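Local coordinates for caspase-1 (Spodoptera frugiperda, PDB 1M72), which cleaves proteins as a cysteine protease of the caspase family and probably takes part in the activation cascade that executes apoptosis, at the interface of chains A and B. Sequence-based numbering; all coordinates share one arbitrary frame. Chains: chain A/B, Caspase-1.

The interface of chains A and B. Residues chain A 20-23, 259-262; chain B 226-227, 229-230, 233-234.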
loop_
_atom_site.group_PDB
_atom_site.type_symbol
_atom_site.label_atom_id
_atom_site.label_comp_id
_atom_site.label_asym_id
_atom_site.label_seq_id
_atom_site.Cartn_x
_atom_site.Cartn_y
_atom_site.Cartn_z
ATOM N N ARG A 20 -19.593 -9.978 10.527
ATOM C CA ARG A 20 -18.977 -10.472 9.321
ATOM C C ARG A 20 -18.935 -9.513 8.113
ATOM O O ARG A 20 -17.841 -9.254 7.543
ATOM C CB ARG A 20 -19.612 -11.809 8.897
ATOM C CG ARG A 20 -18.913 -12.390 7.674
ATOM C CD ARG A 20 -19.574 -13.590 7.087
ATOM N NE ARG A 20 -19.133 -13.708 5.701
ATOM C CZ ARG A 20 -18.543 -14.778 5.204
ATOM N NH1 ARG A 20 -18.332 -15.831 5.981
ATOM N NH2 ARG A 20 -18.119 -14.787 3.951
ATOM N N ASN A 21 -20.093 -8.969 7.739
ATOM C CA ASN A 21 -20.138 -8.112 6.572
ATOM C C ASN A 21 -20.158 -6.610 6.755
ATOM O O ASN A 21 -20.455 -5.897 5.820
ATOM C CB ASN A 21 -21.291 -8.560 5.690
ATOM C CG ASN A 21 -21.228 -10.074 5.390
ATOM O OD1 ASN A 21 -20.159 -10.634 5.083
ATOM N ND2 ASN A 21 -22.371 -10.734 5.477
ATOM N N ALA A 22 -19.806 -6.137 7.939
ATOM C CA ALA A 22 -19.795 -4.712 8.234
ATOM C C ALA A 22 -18.840 -3.941 7.346
ATOM O O ALA A 22 -17.723 -4.343 7.138
ATOM C CB ALA A 22 -19.417 -4.476 9.710
ATOM N N PRO A 23 -19.284 -2.810 6.807
ATOM C CA PRO A 23 -18.331 -2.085 5.962
ATOM C C PRO A 23 -17.360 -1.248 6.763
ATOM O O PRO A 23 -16.363 -0.755 6.215
ATOM C CB PRO A 23 -19.227 -1.232 5.074
ATOM C CG PRO A 23 -20.485 -1.007 5.999
ATOM C CD PRO A 23 -20.681 -2.402 6.539
ATOM N N LEU A 259 -6.302 -3.551 4.871
ATOM C CA LEU A 259 -7.604 -3.278 5.516
ATOM C C LEU A 259 -8.781 -3.951 4.793
ATOM O O LEU A 259 -8.918 -3.856 3.566
ATOM C CB LEU A 259 -7.879 -1.764 5.620
ATOM C CG LEU A 259 -6.921 -0.945 6.501
ATOM C CD1 LEU A 259 -7.507 0.446 6.758
ATOM C CD2 LEU A 259 -6.686 -1.670 7.828
ATOM N N THR A 260 -9.609 -4.676 5.535
ATOM C CA THR A 260 -10.764 -5.297 4.882
ATOM C C THR A 260 -12.077 -4.475 5.094
ATOM O O THR A 260 -13.124 -4.791 4.509
ATOM C CB THR A 260 -10.982 -6.715 5.384
ATOM O OG1 THR A 260 -11.242 -6.677 6.804
ATOM C CG2 THR A 260 -9.751 -7.584 5.060
ATOM N N ARG A 261 -12.010 -3.441 5.942
ATOM C CA ARG A 261 -13.161 -2.586 6.215
ATOM C C ARG A 261 -12.678 -1.157 6.286
ATOM O O ARG A 261 -11.489 -0.899 6.418
ATOM C CB ARG A 261 -13.834 -2.956 7.550
ATOM C CG ARG A 261 -14.212 -4.458 7.706
ATOM C CD ARG A 261 -14.825 -4.748 9.087
ATOM N NE ARG A 261 -14.871 -6.168 9.415
ATOM C CZ ARG A 261 -15.638 -7.082 8.819
ATOM N NH1 ARG A 261 -16.476 -6.769 7.845
ATOM N NH2 ARG A 261 -15.546 -8.349 9.185
ATOM N N LEU A 262 -13.612 -0.228 6.163
ATOM C CA LEU A 262 -13.320 1.195 6.245
ATOM C C LEU A 262 -13.090 1.532 7.702
ATOM O O LEU A 262 -13.694 0.917 8.591
ATOM C CB LEU A 262 -14.495 2.007 5.732
ATOM C CG LEU A 262 -14.875 1.827 4.275
ATOM C CD1 LEU A 262 -16.168 2.586 3.974
ATOM C CD2 LEU A 262 -13.727 2.363 3.422
ATOM N N THR B 226 -10.693 -1.883 -0.849
ATOM C CA THR B 226 -10.886 -2.280 0.538
ATOM C C THR B 226 -11.932 -3.419 0.539
ATOM O O THR B 226 -11.745 -4.448 1.186
ATOM C CB THR B 226 -11.405 -1.154 1.385
ATOM O OG1 THR B 226 -10.355 -0.211 1.604
ATOM C CG2 THR B 226 -11.881 -1.671 2.725
ATOM N N PHE B 227 -13.017 -3.258 -0.220
ATOM C CA PHE B 227 -14.001 -4.308 -0.261
ATOM C C PHE B 227 -13.522 -5.519 -1.064
ATOM O O PHE B 227 -13.983 -6.642 -0.848
ATOM C CB PHE B 227 -15.346 -3.747 -0.756
ATOM C CG PHE B 227 -15.956 -2.729 0.206
ATOM C CD1 PHE B 227 -16.456 -1.508 -0.265
ATOM C CD2 PHE B 227 -15.889 -2.950 1.598
ATOM C CE1 PHE B 227 -16.853 -0.532 0.627
ATOM C CE2 PHE B 227 -16.288 -1.965 2.525
ATOM C CZ PHE B 227 -16.766 -0.748 2.035
ATOM N N CYS B 229 -10.589 -6.625 -0.703
ATOM C CA CYS B 229 -9.813 -7.309 0.346
ATOM C C CYS B 229 -10.719 -8.087 1.302
ATOM O O CYS B 229 -10.409 -9.203 1.758
ATOM C CB CYS B 229 -8.962 -6.304 1.151
ATOM S SG CYS B 229 -7.528 -5.639 0.233
ATOM N N GLN B 230 -11.861 -7.485 1.587
ATOM C CA GLN B 230 -12.845 -8.100 2.452
ATOM C C GLN B 230 -13.367 -9.367 1.810
ATOM O O GLN B 230 -13.432 -10.429 2.424
ATOM C CB GLN B 230 -13.993 -7.119 2.719
ATOM C CG GLN B 230 -14.924 -7.625 3.776
ATOM C CD GLN B 230 -16.077 -6.689 4.086
ATOM O OE1 GLN B 230 -15.892 -5.532 4.568
ATOM N NE2 GLN B 230 -17.296 -7.184 3.830
ATOM N N ALA B 233 -10.688 -11.952 1.859
ATOM C CA ALA B 233 -10.418 -12.359 3.233
ATOM C C ALA B 233 -11.478 -13.195 3.862
ATOM O O ALA B 233 -11.158 -14.015 4.735
ATOM C CB ALA B 233 -10.188 -11.099 4.159
ATOM N N LEU B 234 -12.741 -12.924 3.498
ATOM C CA LEU B 234 -13.875 -13.653 4.086
ATOM C C LEU B 234 -14.494 -14.786 3.298
ATOM O O LEU B 234 -14.774 -15.840 3.865
ATOM C CB LEU B 234 -15.004 -12.691 4.452
ATOM C CG LEU B 234 -14.655 -11.509 5.349
ATOM C CD1 LEU B 234 -15.911 -10.660 5.528
ATOM C CD2 LEU B 234 -14.132 -11.985 6.680
HETATM O O HOH W 1 -10.064 0.878 4.406
HETATM O O HOH W 2 -18.445 -9.728 3.128
#
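Apolar packing, water bridges and one awkward polar pair join helix 221-235 of chain B to two loop segments of chain A. In the packing, the tip of the B:Phe227 ring points at both A:Leu262 and A:Pro23: CZ lies 3.9 Å from A:Leu262 CG, the two side chains crossing nearly at right angles, and is also close to the A:Pro23 ring carbon CB, while the carbonyl oxygen of A:Pro23 approaches the ring at its edge. A:Thr260 has OG1 flanked by its own backbone N and carbonyl carbon, leaving CG2 to meet B:Ala233 CB at 3.7 Å. B:Leu234 and A:Arg20 run alongside each other, pointing opposite ways, with CD1 of the leucine towards CG of the arginine.

B:Gln230, with CG anti to the backbone N (chi1 -171°) and the chain extended beyond it, carries its amide across A:Arg261, the amide and guanidinium planes 53° apart. As modelled, its OE1 stands 2.9 Å from A:Thr260 O, a clash of two acceptors; a flipped amide would supply a donor there, a plausible alternative. In the modelled orientation NE2 donates to water 2 (2.9 Å), which is 2.8 Å from A:Asn21 OD1. Water 1 similarly links B:Thr226 OG1, 3.0 Å away, to A:Arg261 O.

Bonds within chain A brace the receiving surface. A:Arg261 presents the NH1 and NH2 edge of its guanidinium to A:Arg20 O, both nitrogens above the carbonyl plane; the NH1 distance is 2.9 Å. NH1 also reaches A:Ala22 O (2.8 Å, 146° at H) along a lone pair, fixing the guanidinium against the N-terminal loop.

This patch, repeated by the two-fold, lies within the dimer of heterodimers, where the loop following strand 254-257 meets the partner's helix, its centre about 30 Å from the catalytic A:Cys150.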